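Local coordinates for protein esterase (Xanthomonas oryzae pv. oryzae, PDB 3H2G) that hydrolyses ester bonds as a cell-wall-degrading esterase with which a bacterial pathogen attacks rice, probably through an alpha/beta-hydrolase catalytic core, at residues Val46-Tyr51 / Leu128-Tyr133; Asn223-Asn228 / Thr338-Asn343; Leu234-Ile239 / Gln255-Pro260; Pro267-Lys272 / Thr276-Asn281. One frame throughout, in Å; residues are numbered along the deposited sequence.

Contact 1. Residues Val46-Tyr51 / Leu128-Tyr133; sequences VAEFTY and LGKSNY
Thr50, on a strand, and Lys130, in a type II' beta turn running from Leu128 to Ser131, bring the two backbones closest, their CA atoms 7.2 Å apart, and no hydrogen bond crosses between the segments. The turn is closed by Ser131 N bonding to Leu128 O at 3.1 Å, and its second residue, Gly129, has positive phi. Contact is made by the aliphatic part of Lys130. Its chain is fully extended from CG to NZ, and with CG anti to the carbonyl carbon (chi1 -64°) it runs back toward Glu48 beside the side chains of that strand, meeting those of Thr50 and Glu48 nearly at right angles. The methyl CG2 of Thr50 touches the shaft at Lys130 CD, 3.6 Å away, while Thr50 OG1 is hydrogen-bonded to Thr9 OG1 of the edge strand. Farther along, Glu48 OE1 and Lys130 NZ stand 4.2 Å apart, too long for a salt bridge; the attraction is probably a modest electrostatic one. The carboxylate is held elsewhere, by a salt bridge from OE2 to Lys98 and a hydrogen bond from OE1 to Asn11. Ser131, which ends the turn, accepts Tyr133 N on its OG at 3.2 Å, an ST turn. The lysine thus packs against side chains on one face of strand 43-54, which runs between strands 7-16 and 60-71, while Phe49 and Tyr51 pack on helix 141-162 beneath the other face.

Contact 2. Residues Asn223-Asn228 / Thr338-Asn343; sequences NAVGEN and TVPLKN
Asn223 and Pro340 meet from opposite directions: the amide nitrogen ND2 of Asn223 lies 3.7 Å from CG of the proline ring, and the amide carbon Asn223 CG is only slightly farther from it. Beside this, the methyl CG2 of Val225 approaches Pro340 CB at 4.3 Å, a looser apolar touch. At the other end of the contact, Asn228 OD1 comes no nearer than 4.0 Å to Thr338 CA, and a water joins the two side chains instead, donating to Asn228 OD1 at 2.7 Å and to Thr338 OG1 at 2.9 Å. The hydroxyl of Thr338 also bonds to Ala374 O. In the next shell, Asn223 is held by its own loop. Its CG sits between the backbone N and the carbonyl carbon (chi1 52°), which folds OD1 back over the chain to accept two amides: Val225 N at 2.8 Å in the carbonyl plane, on a lone pair, and Gly226 N at 2.9 Å, the latter donor 37° above that plane. ND2 is engaged with Ala337 O and Ser218 OG, which fixes the rotation of the amide that rests on Pro340. On the other segment, Asn343 ND2 bonds Pro340 O at 2.9 Å on an in-plane lone pair. The loop 223-228, built on an Asx turn, packs beside a segment whose Thr338 and Val339 amides bond Asp336 OD1. Thr338 also packs on His377, which with Ser176 and Asp336 is arranged like a Ser-His-Asp triad; this is consistent with the acid loop of an alpha/beta-hydrolase, though the roles are inferred.

Contact 3. Residues Leu234-Ile239 / Gln255-Pro260; sequences LGSYAI and QVFQDP
Ile239 and Phe257 form the close part of this contact. Ile239 CG2 reaches Phe257 CZ at 3.8 Å, and CB and CD1 of the same isoleucine both lie 4.1 Å from that ring carbon, so the end of the ring is met by the branch point and both arms. The two side chains approach from opposite directions, the methyl standing obliquely to the ring. With Ile239 CG2 anti to the backbone N and CG1 beside it (chi1 -66°), both branches can bear on the segment 255-260. CD1 goes on to Val256 CG1 at 4.2 Å, and that same methyl of Val256 lies 3.8 Å above one face of the Phe257 ring, offset toward its rim. Away from this cluster the fit is looser: Ser236 OG merely stands 3.9 Å from Phe257 CE2, its hydrogen bonds being made to Ile232 O and Tyr293 OH. Gln258, Asp259 and the cis-linked Pro260 then lead away from the helix, the last two exposed. The backbones stay apart, the nearest CA atoms being 8.9 Å from each other, in Ile239 and Val256. Helix 231-246 therefore reaches this loop through side chains, with Phe298 of helix 296-304 and Phe310 of helix 309-316 also packing on Ile239.

Contact 4. Residues Pro267-Lys272 / Thr276-Asn281; sequences PLFPGK and TDMFLN
A bent methionine is the unusual feature here: Met278 of helix 275-280 turns at chi3 (-118°) and sets both its sulfur and its methyl against the Phe269 ring, the methyl reaching on to the Leu268 carbonyl. The sulfur SD lies 4.8 Å from the centroid of the Phe269 ring, 45° off the ring normal, an oblique Met-aromatic contact in which the nearest ring atoms are CE1 and CZ. The methyl CE, carried on by the bend, meets the backbone oxygen of Leu268 at 3.7 Å and also touches Phe269 CE1 at 4.1 Å. Leu268 adds its CB, 4.4 Å from Met278 SD, and the same CB lies 3.9 Å above one face of the Phe269 ring, offset toward the rim. Leucine, ring and thioether thus form one small cluster. The peptide bond from Phe269 to Pro270 is cis. Met278 also packs on Leu233 and Ala90, and Phe269 on Tyr237 and Ser236. Since no hydrogen bond crosses between the segments, their association probably rests mainly on dispersion, to which the polarisable sulfur would contribute, with a methyl close to a carbonyl oxygen as its most polar element.

In the fold
In chain order contact 1 closes first; contacts 3 and 4 then follow one another inside the loop closed by contact 2. Contact 1, where a loop meets a strand of the mixed sheet, and contact 2 lie on opposite sides of the chain's centre, their centres 33 Å apart. Helix 231-246 joins the rest: its Leu234 packs on Thr338 of contact 2, and its Tyr237 and Ser236 pack on Phe269 of contact 4, the centres of contacts 3 and 4 being 13 Å apart. Leu128 of contact 1 meets both Tyr237 and Pro270. The long, strand-poor region between strands 198-205 and 328-332 thus packs on the loop after strand 119-123 and on the probable acid loop.

Contact 1. Residues Val46-Tyr51 / Leu128-Tyr133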
loop_
_atom_site.group_PDB
_atom_site.type_symbol
_atom_site.label_atom_id
_atom_site.label_comp_id
_atom_site.label_asym_id
_atom_site.label_seq_id
_atom_site.Cartn_x
_atom_site.Cartn_y
_atom_site.Cartn_z
ATOM N N VAL A 46 14.313 -5.692 13.942
ATOM C CA VAL A 46 13.248 -4.734 13.686
ATOM C C VAL A 46 13.623 -3.356 14.215
ATOM O O VAL A 46 13.946 -3.196 15.393
ATOM C CB VAL A 46 11.927 -5.169 14.355
ATOM C CG1 VAL A 46 10.820 -4.170 14.025
ATOM C CG2 VAL A 46 11.547 -6.562 13.890
ATOM N N ALA A 47 13.583 -2.365 13.334
ATOM C CA ALA A 47 13.905 -0.997 13.710
ATOM C C ALA A 47 12.793 -0.061 13.261
ATOM O O ALA A 47 12.015 -0.384 12.363
ATOM C CB ALA A 47 15.231 -0.574 13.079
ATOM N N GLU A 48 12.712 1.092 13.914
ATOM C CA GLU A 48 11.717 2.097 13.581
ATOM C C GLU A 48 12.476 3.403 13.421
ATOM O O GLU A 48 13.608 3.532 13.895
ATOM C CB GLU A 48 10.676 2.219 14.698
ATOM C CG GLU A 48 11.246 2.671 16.035
ATOM C CD GLU A 48 10.225 2.613 17.152
ATOM O OE1 GLU A 48 10.576 2.984 18.292
ATOM O OE2 GLU A 48 9.075 2.196 16.897
ATOM N N PHE A 49 11.865 4.370 12.751
ATOM C CA PHE A 49 12.529 5.645 12.552
ATOM C C PHE A 49 11.557 6.724 12.094
ATOM O O PHE A 49 10.450 6.426 11.640
ATOM C CB PHE A 49 13.672 5.477 11.535
ATOM C CG PHE A 49 13.215 5.079 10.152
ATOM C CD1 PHE A 49 12.919 6.047 9.195
ATOM C CD2 PHE A 49 13.063 3.735 9.814
ATOM C CE1 PHE A 49 12.477 5.679 7.915
ATOM C CE2 PHE A 49 12.620 3.355 8.538
ATOM C CZ PHE A 49 12.328 4.329 7.590
ATOM N N THR A 50 11.962 7.981 12.252
ATOM C CA THR A 50 11.143 9.105 11.811
ATOM C C THR A 50 12.033 9.915 10.884
ATOM O O THR A 50 13.259 9.912 11.029
ATOM C CB THR A 50 10.666 9.982 12.988
ATOM O OG1 THR A 50 11.795 10.529 13.678
ATOM C CG2 THR A 50 9.831 9.151 13.954
ATOM N N TYR A 51 11.428 10.601 9.924
ATOM C CA TYR A 51 12.214 11.364 8.969
ATOM C C TYR A 51 11.484 12.567 8.400
ATOM O O TYR A 51 10.270 12.709 8.548
ATOM C CB TYR A 51 12.643 10.450 7.817
ATOM C CG TYR A 51 11.474 9.807 7.089
ATOM C CD1 TYR A 51 10.805 8.704 7.628
ATOM C CD2 TYR A 51 11.024 10.317 5.871
ATOM C CE1 TYR A 51 9.711 8.125 6.969
ATOM C CE2 TYR A 51 9.930 9.751 5.204
ATOM C CZ TYR A 51 9.281 8.655 5.758
ATOM O OH TYR A 51 8.208 8.091 5.099
ATOM N N LEU A 128 -0.118 9.212 9.320
ATOM C CA LEU A 128 -0.242 7.985 10.104
ATOM C C LEU A 128 1.025 7.761 10.921
ATOM O O LEU A 128 2.046 8.398 10.674
ATOM C CB LEU A 128 -0.485 6.790 9.178
ATOM C CG LEU A 128 -1.736 6.893 8.300
ATOM C CD1 LEU A 128 -1.754 5.747 7.299
ATOM C CD2 LEU A 128 -2.989 6.879 9.176
ATOM N N GLY A 129 0.960 6.852 11.889
ATOM C CA GLY A 129 2.125 6.596 12.718
ATOM C C GLY A 129 2.532 7.858 13.457
ATOM O O GLY A 129 1.688 8.532 14.046
ATOM N N LYS A 130 3.818 8.197 13.416
ATOM C CA LYS A 130 4.310 9.389 14.105
ATOM C C LYS A 130 4.311 10.654 13.242
ATOM O O LYS A 130 4.838 11.688 13.653
ATOM C CB LYS A 130 5.726 9.142 14.626
ATOM C CG LYS A 130 5.836 8.061 15.686
ATOM C CD LYS A 130 7.285 7.917 16.135
ATOM C CE LYS A 130 7.447 6.858 17.209
ATOM N NZ LYS A 130 8.874 6.745 17.647
ATOM N N SER A 131 3.718 10.580 12.057
ATOM C CA SER A 131 3.681 11.730 11.157
ATOM C C SER A 131 2.932 12.922 11.747
ATOM O O SER A 131 1.954 12.754 12.480
ATOM C CB SER A 131 3.032 11.338 9.829
ATOM O OG SER A 131 2.875 12.468 8.989
ATOM N N ASN A 132 3.390 14.128 11.424
ATOM C CA ASN A 132 2.739 15.333 11.920
ATOM C C ASN A 132 1.655 15.852 10.977
ATOM O O ASN A 132 1.062 16.900 11.229
ATOM C CB ASN A 132 3.772 16.443 12.187
ATOM C CG ASN A 132 4.492 16.910 10.927
ATOM O OD1 ASN A 132 4.256 16.407 9.822
ATOM N ND2 ASN A 132 5.386 17.886 11.094
ATOM N N TYR A 133 1.380 15.121 9.900
ATOM C CA TYR A 133 0.359 15.560 8.947
ATOM C C TYR A 133 -1.049 15.419 9.537
ATOM O O TYR A 133 -1.373 14.412 10.162
ATOM C CB TYR A 133 0.474 14.773 7.636
ATOM C CG TYR A 133 0.400 15.653 6.403
ATOM C CD1 TYR A 133 1.324 16.682 6.202
ATOM C CD2 TYR A 133 -0.597 15.466 5.445
ATOM C CE1 TYR A 133 1.256 17.505 5.076
ATOM C CE2 TYR A 133 -0.677 16.282 4.315
ATOM C CZ TYR A 133 0.252 17.300 4.138
ATOM O OH TYR A 133 0.171 18.113 3.034
#

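Contact 2. Residues Asn223-Asn228 / Thr338-Asn343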
loop_
_atom_site.group_PDB
_atom_site.type_symbol
_atom_site.label_atom_id
_atom_site.label_comp_id
_atom_site.label_asym_id
_atom_site.label_seq_id
_atom_site.Cartn_x
_atom_site.Cartn_y
_atom_site.Cartn_z
ATOM N N ASN A 223 -19.490 -5.982 -7.904
ATOM C CA ASN A 223 -18.852 -5.917 -9.207
ATOM C C ASN A 223 -18.965 -7.292 -9.852
ATOM O O ASN A 223 -19.609 -8.186 -9.301
ATOM C CB ASN A 223 -17.385 -5.505 -9.062
ATOM C CG ASN A 223 -16.638 -6.354 -8.058
ATOM O OD1 ASN A 223 -16.570 -7.574 -8.187
ATOM N ND2 ASN A 223 -16.066 -5.709 -7.048
ATOM N N ALA A 224 -18.341 -7.460 -11.011
ATOM C CA ALA A 224 -18.393 -8.726 -11.736
ATOM C C ALA A 224 -17.879 -9.915 -10.934
ATOM O O ALA A 224 -18.288 -11.051 -11.177
ATOM C CB ALA A 224 -17.610 -8.607 -13.043
ATOM N N VAL A 225 -16.987 -9.654 -9.982
ATOM C CA VAL A 225 -16.415 -10.717 -9.161
ATOM C C VAL A 225 -17.306 -11.072 -7.977
ATOM O O VAL A 225 -17.537 -12.245 -7.691
ATOM C CB VAL A 225 -15.018 -10.316 -8.624
ATOM C CG1 VAL A 225 -14.408 -11.471 -7.841
ATOM C CG2 VAL A 225 -14.111 -9.918 -9.782
ATOM N N GLY A 226 -17.801 -10.052 -7.287
ATOM C CA GLY A 226 -18.655 -10.294 -6.140
ATOM C C GLY A 226 -19.007 -9.015 -5.412
ATOM O O GLY A 226 -18.870 -7.922 -5.956
ATOM N N GLU A 227 -19.455 -9.154 -4.171
ATOM C CA GLU A 227 -19.839 -8.007 -3.362
ATOM C C GLU A 227 -18.632 -7.238 -2.827
ATOM O O GLU A 227 -17.685 -7.830 -2.309
ATOM C CB GLU A 227 -20.709 -8.469 -2.189
ATOM C CG GLU A 227 -21.041 -7.370 -1.190
ATOM C CD GLU A 227 -21.801 -7.896 0.011
ATOM O OE1 GLU A 227 -23.012 -8.180 -0.122
ATOM O OE2 GLU A 227 -21.182 -8.036 1.084
ATOM N N ASN A 228 -18.677 -5.916 -2.963
ATOM C CA ASN A 228 -17.611 -5.052 -2.472
ATOM C C ASN A 228 -17.985 -4.693 -1.040
ATOM O O ASN A 228 -18.292 -3.543 -0.717
ATOM C CB ASN A 228 -17.507 -3.794 -3.335
ATOM C CG ASN A 228 -16.449 -2.842 -2.839
ATOM O OD1 ASN A 228 -15.383 -3.264 -2.386
ATOM N ND2 ASN A 228 -16.728 -1.544 -2.933
ATOM N N THR A 338 -12.710 -7.114 -3.743
ATOM C CA THR A 338 -12.437 -5.789 -3.188
ATOM C C THR A 338 -11.648 -4.974 -4.213
ATOM O O THR A 338 -11.951 -3.805 -4.466
ATOM C CB THR A 338 -11.651 -5.888 -1.861
ATOM O OG1 THR A 338 -12.456 -6.559 -0.880
ATOM C CG2 THR A 338 -11.299 -4.497 -1.344
ATOM N N VAL A 339 -10.638 -5.602 -4.805
ATOM C CA VAL A 339 -9.829 -4.966 -5.839
ATOM C C VAL A 339 -9.736 -5.969 -6.990
ATOM O O VAL A 339 -8.828 -6.803 -7.027
ATOM C CB VAL A 339 -8.404 -4.629 -5.331
ATOM C CG1 VAL A 339 -7.580 -4.016 -6.461
ATOM C CG2 VAL A 339 -8.486 -3.657 -4.157
ATOM N N PRO A 340 -10.691 -5.912 -7.936
ATOM C CA PRO A 340 -10.705 -6.826 -9.081
ATOM C C PRO A 340 -9.388 -6.879 -9.844
ATOM O O PRO A 340 -8.730 -5.857 -10.042
ATOM C CB PRO A 340 -11.854 -6.289 -9.927
ATOM C CG PRO A 340 -12.818 -5.804 -8.876
ATOM C CD PRO A 340 -11.899 -5.065 -7.930
ATOM N N LEU A 341 -9.013 -8.081 -10.270
ATOM C CA LEU A 341 -7.772 -8.278 -11.010
ATOM C C LEU A 341 -7.814 -7.506 -12.326
ATOM O O LEU A 341 -6.794 -7.346 -12.999
ATOM C CB LEU A 341 -7.549 -9.772 -11.267
ATOM C CG LEU A 341 -6.163 -10.196 -11.761
ATOM C CD1 LEU A 341 -5.086 -9.667 -10.818
ATOM C CD2 LEU A 341 -6.106 -11.722 -11.840
ATOM N N LYS A 342 -9.005 -7.034 -12.689
ATOM C CA LYS A 342 -9.182 -6.245 -13.903
ATOM C C LYS A 342 -8.197 -5.077 -13.871
ATOM O O LYS A 342 -7.763 -4.586 -14.909
ATOM C CB LYS A 342 -10.613 -5.703 -13.982
ATOM C CG LYS A 342 -10.853 -4.738 -15.140
ATOM C CD LYS A 342 -12.221 -4.067 -15.052
ATOM C CE LYS A 342 -12.392 -3.037 -16.174
ATOM N NZ LYS A 342 -13.658 -2.264 -16.076
ATOM N N ASN A 343 -7.851 -4.637 -12.664
ATOM C CA ASN A 343 -6.912 -3.532 -12.489
ATOM C C ASN A 343 -5.562 -3.833 -13.126
ATOM O O ASN A 343 -4.997 -2.991 -13.830
ATOM C CB ASN A 343 -6.725 -3.240 -10.998
ATOM C CG ASN A 343 -7.825 -2.367 -10.437
ATOM O OD1 ASN A 343 -7.849 -1.159 -10.673
ATOM N ND2 ASN A 343 -8.750 -2.975 -9.704
HETATM O O HOH W 1 -14.679 -4.849 -0.278
#

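Contact 3. Residues Leu234-Ile239 / Gln255-Pro260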
loop_
_atom_site.group_PDB
_atom_site.type_symbol
_atom_site.label_atom_id
_atom_site.label_comp_id
_atom_site.label_asym_id
_atom_site.label_seq_id
_atom_site.Cartn_x
_atom_site.Cartn_y
_atom_site.Cartn_z
ATOM N N LEU A 234 -14.042 1.892 2.668
ATOM C CA LEU A 234 -12.997 2.311 1.735
ATOM C C LEU A 234 -13.425 3.517 0.898
ATOM O O LEU A 234 -12.630 4.424 0.641
ATOM C CB LEU A 234 -12.612 1.139 0.825
ATOM C CG LEU A 234 -12.069 -0.088 1.563
ATOM C CD1 LEU A 234 -11.835 -1.232 0.587
ATOM C CD2 LEU A 234 -10.780 0.278 2.276
ATOM N N GLY A 235 -14.685 3.526 0.475
ATOM C CA GLY A 235 -15.184 4.640 -0.310
ATOM C C GLY A 235 -15.195 5.917 0.512
ATOM O O GLY A 235 -14.844 6.988 0.015
ATOM N N SER A 236 -15.603 5.810 1.774
ATOM C CA SER A 236 -15.640 6.974 2.655
ATOM C C SER A 236 -14.232 7.509 2.905
ATOM O O SER A 236 -14.010 8.720 2.894
ATOM C CB SER A 236 -16.319 6.615 3.980
ATOM O OG SER A 236 -17.687 6.294 3.763
ATOM N N TYR A 237 -13.278 6.611 3.129
ATOM C CA TYR A 237 -11.893 7.033 3.359
ATOM C C TYR A 237 -11.413 7.817 2.129
ATOM O O TYR A 237 -10.817 8.889 2.247
ATOM C CB TYR A 237 -11.004 5.801 3.584
ATOM C CG TYR A 237 -9.715 6.058 4.352
ATOM C CD1 TYR A 237 -9.032 5.004 4.958
ATOM C CD2 TYR A 237 -9.202 7.350 4.507
ATOM C CE1 TYR A 237 -7.874 5.223 5.707
ATOM C CE2 TYR A 237 -8.041 7.584 5.259
ATOM C CZ TYR A 237 -7.387 6.511 5.856
ATOM O OH TYR A 237 -6.258 6.716 6.613
ATOM N N ALA A 238 -11.696 7.281 0.945
ATOM C CA ALA A 238 -11.296 7.917 -0.307
ATOM C C ALA A 238 -11.883 9.315 -0.492
ATOM O O ALA A 238 -11.171 10.243 -0.868
ATOM C CB ALA A 238 -11.691 7.034 -1.488
ATOM N N ILE A 239 -13.182 9.457 -0.242
ATOM C CA ILE A 239 -13.854 10.748 -0.398
ATOM C C ILE A 239 -13.310 11.799 0.571
ATOM O O ILE A 239 -12.962 12.911 0.166
ATOM C CB ILE A 239 -15.381 10.597 -0.192
ATOM C CG1 ILE A 239 -15.963 9.736 -1.319
ATOM C CG2 ILE A 239 -16.053 11.972 -0.142
ATOM C CD1 ILE A 239 -17.415 9.335 -1.110
ATOM N N GLN A 255 -23.002 17.538 1.842
ATOM C CA GLN A 255 -23.220 17.639 0.401
ATOM C C GLN A 255 -23.115 16.257 -0.233
ATOM O O GLN A 255 -23.724 15.984 -1.272
ATOM C CB GLN A 255 -22.169 18.554 -0.237
ATOM C CG GLN A 255 -22.336 20.030 0.091
ATOM C CD GLN A 255 -21.197 20.873 -0.451
ATOM O OE1 GLN A 255 -20.885 20.827 -1.644
ATOM N NE2 GLN A 255 -20.570 21.647 0.421
ATOM N N VAL A 256 -22.350 15.384 0.417
ATOM C CA VAL A 256 -22.109 14.036 -0.084
ATOM C C VAL A 256 -22.723 12.900 0.734
ATOM O O VAL A 256 -23.145 11.890 0.169
ATOM C CB VAL A 256 -20.582 13.784 -0.205
ATOM C CG1 VAL A 256 -20.309 12.339 -0.608
ATOM C CG2 VAL A 256 -19.979 14.750 -1.221
ATOM N N PHE A 257 -22.772 13.059 2.055
ATOM C CA PHE A 257 -23.314 12.016 2.923
ATOM C C PHE A 257 -24.617 12.434 3.588
ATOM O O PHE A 257 -24.812 13.606 3.912
ATOM C CB PHE A 257 -22.317 11.655 4.035
ATOM C CG PHE A 257 -20.928 11.336 3.544
ATOM C CD1 PHE A 257 -19.994 12.348 3.346
ATOM C CD2 PHE A 257 -20.549 10.018 3.298
ATOM C CE1 PHE A 257 -18.699 12.056 2.910
ATOM C CE2 PHE A 257 -19.258 9.714 2.861
ATOM C CZ PHE A 257 -18.333 10.736 2.669
ATOM N N GLN A 258 -25.504 11.466 3.796
ATOM C CA GLN A 258 -26.775 11.733 4.460
ATOM C C GLN A 258 -26.507 11.762 5.961
ATOM O O GLN A 258 -25.443 11.339 6.414
ATOM C CB GLN A 258 -27.783 10.617 4.159
ATOM C CG GLN A 258 -28.239 10.527 2.709
ATOM C CD GLN A 258 -29.363 9.520 2.529
ATOM O OE1 GLN A 258 -30.325 9.512 3.298
ATOM N NE2 GLN A 258 -29.253 8.673 1.511
ATOM N N ASP A 259 -27.455 12.272 6.740
ATOM C CA ASP A 259 -27.272 12.275 8.185
ATOM C C ASP A 259 -27.623 10.866 8.650
ATOM O O ASP A 259 -28.365 10.154 7.972
ATOM C CB ASP A 259 -28.185 13.308 8.861
ATOM C CG ASP A 259 -29.611 13.269 8.345
ATOM O OD1 ASP A 259 -29.977 12.311 7.629
ATOM O OD2 ASP A 259 -30.373 14.208 8.666
ATOM N N PRO A 260 -27.082 10.433 9.800
ATOM C CA PRO A 260 -26.172 11.143 10.702
ATOM C C PRO A 260 -24.711 10.939 10.301
ATOM O O PRO A 260 -23.794 11.381 10.991
ATOM C CB PRO A 260 -26.476 10.495 12.046
ATOM C CG PRO A 260 -26.633 9.066 11.656
ATOM C CD PRO A 260 -27.485 9.141 10.389
#

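Contact 4. Residues Pro267-Lys272 / Thr276-Asn281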
loop_
_atom_site.group_PDB
_atom_site.type_symbol
_atom_site.label_atom_id
_atom_site.label_comp_id
_atom_site.label_asym_id
_atom_site.label_seq_id
_atom_site.Cartn_x
_atom_site.Cartn_y
_atom_site.Cartn_z
ATOM N N PRO A 267 -13.886 12.483 11.080
ATOM C CA PRO A 267 -13.001 12.094 12.189
ATOM C C PRO A 267 -12.545 10.629 12.178
ATOM O O PRO A 267 -11.633 10.258 12.911
ATOM C CB PRO A 267 -13.841 12.409 13.429
ATOM C CG PRO A 267 -14.720 13.536 12.967
ATOM C CD PRO A 267 -15.132 13.080 11.591
ATOM N N LEU A 268 -13.173 9.801 11.347
ATOM C CA LEU A 268 -12.829 8.380 11.279
ATOM C C LEU A 268 -11.715 8.023 10.296
ATOM O O LEU A 268 -11.118 6.947 10.395
ATOM C CB LEU A 268 -14.061 7.562 10.881
ATOM C CG LEU A 268 -15.311 7.561 11.761
ATOM C CD1 LEU A 268 -16.447 6.877 11.004
ATOM C CD2 LEU A 268 -15.018 6.835 13.075
ATOM N N PHE A 269 -11.421 8.918 9.360
ATOM C CA PHE A 269 -10.434 8.605 8.332
ATOM C C PHE A 269 -9.271 9.575 8.147
ATOM O O PHE A 269 -9.341 10.478 7.315
ATOM C CB PHE A 269 -11.171 8.436 6.999
ATOM C CG PHE A 269 -12.233 7.369 7.028
ATOM C CD1 PHE A 269 -11.881 6.022 7.083
ATOM C CD2 PHE A 269 -13.583 7.709 7.014
ATOM C CE1 PHE A 269 -12.859 5.025 7.125
ATOM C CE2 PHE A 269 -14.572 6.720 7.056
ATOM C CZ PHE A 269 -14.207 5.377 7.110
ATOM N N PRO A 270 -8.176 9.393 8.907
ATOM C CA PRO A 270 -7.954 8.354 9.919
ATOM C C PRO A 270 -8.452 8.824 11.281
ATOM O O PRO A 270 -8.739 10.006 11.464
ATOM C CB PRO A 270 -6.440 8.173 9.889
ATOM C CG PRO A 270 -5.966 9.571 9.680
ATOM C CD PRO A 270 -6.914 10.096 8.603
ATOM N N GLY A 271 -8.548 7.905 12.235
ATOM C CA GLY A 271 -9.025 8.281 13.552
ATOM C C GLY A 271 -8.643 7.322 14.663
ATOM O O GLY A 271 -7.585 6.696 14.627
ATOM N N LYS A 272 -9.525 7.202 15.648
ATOM C CA LYS A 272 -9.296 6.345 16.806
ATOM C C LYS A 272 -9.685 4.883 16.607
ATOM O O LYS A 272 -9.557 4.076 17.528
ATOM C CB LYS A 272 -10.053 6.911 18.013
ATOM C CG LYS A 272 -9.633 8.320 18.405
ATOM C CD LYS A 272 -8.187 8.344 18.877
ATOM C CE LYS A 272 -7.747 9.748 19.254
ATOM N NZ LYS A 272 -6.336 9.765 19.731
ATOM N N THR A 276 -10.879 -2.760 10.905
ATOM C CA THR A 276 -11.373 -4.025 11.440
ATOM C C THR A 276 -12.447 -3.752 12.486
ATOM O O THR A 276 -13.524 -4.354 12.463
ATOM C CB THR A 276 -10.240 -4.832 12.110
ATOM O OG1 THR A 276 -9.305 -5.267 11.117
ATOM C CG2 THR A 276 -10.807 -6.041 12.831
ATOM N N ASP A 277 -12.138 -2.842 13.404
ATOM C CA ASP A 277 -13.063 -2.469 14.465
ATOM C C ASP A 277 -14.338 -1.870 13.877
ATOM O O ASP A 277 -15.445 -2.231 14.276
ATOM C CB ASP A 277 -12.386 -1.472 15.413
ATOM C CG ASP A 277 -13.337 -0.911 16.454
ATOM O OD1 ASP A 277 -14.333 -1.586 16.782
ATOM O OD2 ASP A 277 -13.079 0.203 16.959
ATOM N N MET A 278 -14.180 -0.962 12.921
ATOM C CA MET A 278 -15.333 -0.333 12.296
ATOM C C MET A 278 -16.243 -1.343 11.610
ATOM O O MET A 278 -17.467 -1.261 11.718
ATOM C CB MET A 278 -14.886 0.711 11.272
ATOM C CG MET A 278 -14.322 1.978 11.880
ATOM S SD MET A 278 -13.982 3.197 10.600
ATOM C CE MET A 278 -12.204 3.390 10.775
ATOM N N PHE A 279 -15.648 -2.295 10.899
ATOM C CA PHE A 279 -16.444 -3.290 10.197
ATOM C C PHE A 279 -17.135 -4.289 11.122
ATOM O O PHE A 279 -18.285 -4.663 10.894
ATOM C CB PHE A 279 -15.586 -4.058 9.192
ATOM C CG PHE A 279 -16.375 -5.010 8.343
ATOM C CD1 PHE A 279 -17.332 -4.532 7.456
ATOM C CD2 PHE A 279 -16.195 -6.384 8.461
ATOM C CE1 PHE A 279 -18.104 -5.408 6.697
ATOM C CE2 PHE A 279 -16.966 -7.270 7.708
ATOM C CZ PHE A 279 -17.921 -6.779 6.825
ATOM N N LEU A 280 -16.436 -4.732 12.158
ATOM C CA LEU A 280 -17.018 -5.700 13.084
ATOM C C LEU A 280 -18.114 -5.090 13.957
ATOM O O LEU A 280 -19.086 -5.766 14.302
ATOM C CB LEU A 280 -15.929 -6.299 13.982
ATOM C CG LEU A 280 -16.383 -7.296 15.060
ATOM C CD1 LEU A 280 -17.039 -8.500 14.402
ATOM C CD2 LEU A 280 -15.187 -7.738 15.900
ATOM N N ASN A 281 -17.969 -3.816 14.304
ATOM C CA ASN A 281 -18.951 -3.172 15.166
ATOM C C ASN A 281 -19.940 -2.229 14.486
ATOM O O ASN A 281 -20.578 -1.407 15.143
ATOM C CB ASN A 281 -18.227 -2.470 16.312
ATOM C CG ASN A 281 -17.443 -3.447 17.171
ATOM O OD1 ASN A 281 -18.007 -4.393 17.725
ATOM N ND2 ASN A 281 -16.135 -3.234 17.271
#